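PDB 3VF1: 11R-lipoxygenase from Gersemia fruticosa, which probably oxygenates polyunsaturated fatty acids with a non-heme iron, as lipoxygenases do, and is regulated by calcium. Local coordinates for residues E285-E288 with K289-D292. Numbering follows the deposited sequence.
Sequences EMVE and KLLD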
ATOM      1  N   GLU A 285      24.591  23.854  26.335  1.00 37.22           N
ATOM      2  CA  GLU A 285      25.950  24.158  25.889  1.00 42.74           C
ATOM      3  C   GLU A 285      26.272  23.435  24.585  1.00 36.89           C
ATOM      4  O   GLU A 285      27.035  23.933  23.761  1.00 35.49           O
ATOM      5  CB  GLU A 285      26.973  23.786  26.976  1.00 43.11           C
ATOM      6  CG  GLU A 285      27.853  22.562  26.676  1.00 53.56           C
ATOM      7  CD  GLU A 285      27.709  21.452  27.711  1.00 60.11           C
ATOM      8  OE1 GLU A 285      27.181  21.721  28.811  1.00 60.41           O
ATOM      9  OE2 GLU A 285      28.125  20.308  27.422  1.00 55.93           O
ATOM     10  N   MET A 286      25.681  22.260  24.404  1.00 35.17           N
ATOM     11  CA  MET A 286      25.989  21.420  23.258  1.00 35.34           C
ATOM     12  C   MET A 286      25.400  21.978  21.965  1.00 33.24           C
ATOM     13  O   MET A 286      25.961  21.784  20.895  1.00 33.81           O
ATOM     14  CB  MET A 286      25.454  20.003  23.482  1.00 35.21           C
ATOM     15  CG  MET A 286      25.980  19.317  24.732  1.00 37.68           C
ATOM     16  SD  MET A 286      25.125  17.764  25.054  1.00 37.16           S
ATOM     17  CE  MET A 286      26.028  17.154  26.472  1.00 40.44           C
ATOM     18  N   VAL A 287      24.282  22.688  22.063  1.00 32.31           N
ATOM     19  CA  VAL A 287      23.511  23.038  20.871  1.00 29.59           C
ATOM     20  C   VAL A 287      23.129  24.512  20.773  1.00 28.64           C
ATOM     21  O   VAL A 287      22.453  24.912  19.829  1.00 30.39           O
ATOM     22  CB  VAL A 287      22.206  22.219  20.823  1.00 28.05           C
ATOM     23  CG1 VAL A 287      22.514  20.730  20.749  1.00 27.61           C
ATOM     24  CG2 VAL A 287      21.346  22.527  22.039  1.00 29.09           C
ATOM     25  N   GLU A 288      23.565  25.321  21.732  1.00 30.51           N
ATOM     26  CA  GLU A 288      23.088  26.697  21.831  1.00 30.86           C
ATOM     27  C   GLU A 288      23.387  27.537  20.588  1.00 30.86           C
ATOM     28  O   GLU A 288      22.529  28.289  20.128  1.00 32.09           O
ATOM     29  CB  GLU A 288      23.668  27.384  23.067  1.00 37.91           C
ATOM     30  CG  GLU A 288      23.077  28.763  23.318  1.00 47.04           C
ATOM     31  CD  GLU A 288      23.740  29.486  24.471  1.00 63.46           C
ATOM     32  OE1 GLU A 288      24.978  29.372  24.620  1.00 66.74           O
ATOM     33  OE2 GLU A 288      23.020  30.169  25.233  1.00 69.47           O
ATOM     34  N   LYS A 289      24.595  27.415  20.046  1.00 31.16           N
ATOM     35  CA  LYS A 289      24.991  28.229  18.897  1.00 30.06           C
ATOM     36  C   LYS A 289      24.346  27.740  17.600  1.00 29.21           C
ATOM     37  O   LYS A 289      24.440  28.401  16.567  1.00 29.21           O
ATOM     38  CB  LYS A 289      26.516  28.274  18.757  1.00 35.04           C
ATOM     39  CG  LYS A 289      27.182  29.307  19.662  1.00 35.54           C
ATOM     40  CD  LYS A 289      28.705  29.241  19.589  1.00 46.64           C
ATOM     41  CE  LYS A 289      29.250  29.787  18.271  1.00 43.33           C
ATOM     42  NZ  LYS A 289      29.187  31.277  18.196  1.00 46.23           N
ATOM     43  N   LEU A 290      23.690  26.585  17.660  1.00 27.70           N
ATOM     44  CA  LEU A 290      22.936  26.076  16.522  1.00 26.66           C
ATOM     45  C   LEU A 290      21.546  26.706  16.481  1.00 27.67           C
ATOM     46  O   LEU A 290      20.915  26.777  15.428  1.00 29.11           O
ATOM     47  CB  LEU A 290      22.810  24.555  16.602  1.00 26.15           C
ATOM     48  CG  LEU A 290      24.123  23.777  16.628  1.00 26.07           C
ATOM     49  CD1 LEU A 290      23.860  22.298  16.870  1.00 27.16           C
ATOM     50  CD2 LEU A 290      24.887  23.986  15.332  1.00 26.77           C
ATOM     51  N   LEU A 291      21.076  27.165  17.637  1.00 30.36           N
ATOM     52  CA  LEU A 291      19.752  27.764  17.741  1.00 28.51           C
ATOM     53  C   LEU A 291      19.795  29.223  17.308  1.00 29.85           C
ATOM     54  O   LEU A 291      20.839  29.732  16.901  1.00 30.09           O
ATOM     55  CB  LEU A 291      19.239  27.676  19.181  1.00 29.92           C
ATOM     56  CG  LEU A 291      19.433  26.334  19.889  1.00 30.60           C
ATOM     57  CD1 LEU A 291      18.824  26.374  21.281  1.00 32.41           C
ATOM     58  CD2 LEU A 291      18.842  25.199  19.071  1.00 27.83           C
ATOM     59  N   ASP A 292      18.652  29.894  17.396  1.00 31.79           N
ATOM     60  CA  ASP A 292      18.587  31.321  17.117  1.00 30.34           C
ATOM     61  C   ASP A 292      19.299  32.100  18.212  1.00 31.06           C
ATOM     62  O   ASP A 292      19.353  31.661  19.362  1.00 30.37           O
ATOM     63  CB  ASP A 292      17.132  31.785  17.033  1.00 31.98           C
ATOM     64  CG  ASP A 292      16.447  31.332  15.757  1.00 35.06           C
ATOM     65  OD1 ASP A 292      16.592  32.025  14.728  1.00 31.32           O
ATOM     66  OD2 ASP A 292      15.757  30.291  15.783  1.00 36.03           O
TER
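The CA atoms of Val-287 and Leu-290 come within 5.3 Å of each other as the chain turns out of the short helix 284-287. The carbonyl of Val-287 is the hub of this turn. Val-287 O accepts Leu-290 N at 3.0 Å (N-H...O 142°), an i to i+3 bond, and, weakly, Leu-291 N at 3.4 Å. A second i to i+3 bond, from Leu-291 N to Glu-288 O at 3.1 Å, follows one residue on. The two bonds close successive, overlapping beta turns, after which the backbone of Leu-291 is extended.

The two leucines border the same oxygen through different atoms. Leu-290 approaches with CB, 3.3 Å from Val-287 O, while its CD1 passes 4.3 Å from Val-287 CB in a loose apolar contact. Leu-291 brings its branch point instead: with CG anti to its own carbonyl carbon and beside its backbone N (chi1 -45°), CG lies 3.3 Å from Val-287 O. The backbone itself sets Leu-291 CB 3.5 Å from Glu-288 O. An alanine in place of Leu-291 would probably keep the amide bonds but leave the carbonyl of Val-287 without the cover of CG and CD2, and Ile-347 without one of its two leucine partners here. Glu-288 has its CG anti to the backbone N (chi1 -173°) and an extended chain, leading the carboxylate away from the leucines; OE2 makes a weak hydrogen bond to Asn-284 ND2.

Far from the iron, the turn begins the loop leading to helix 297-302. Leu-290 and Leu-291 both pack on Ile-347 of strand 344-350, Leu-290 also touches Pro-364, and Val-287 meets Thr-363, joining the turn to the five-stranded antiparallel sheet and the loop beyond its edge strand 361-362.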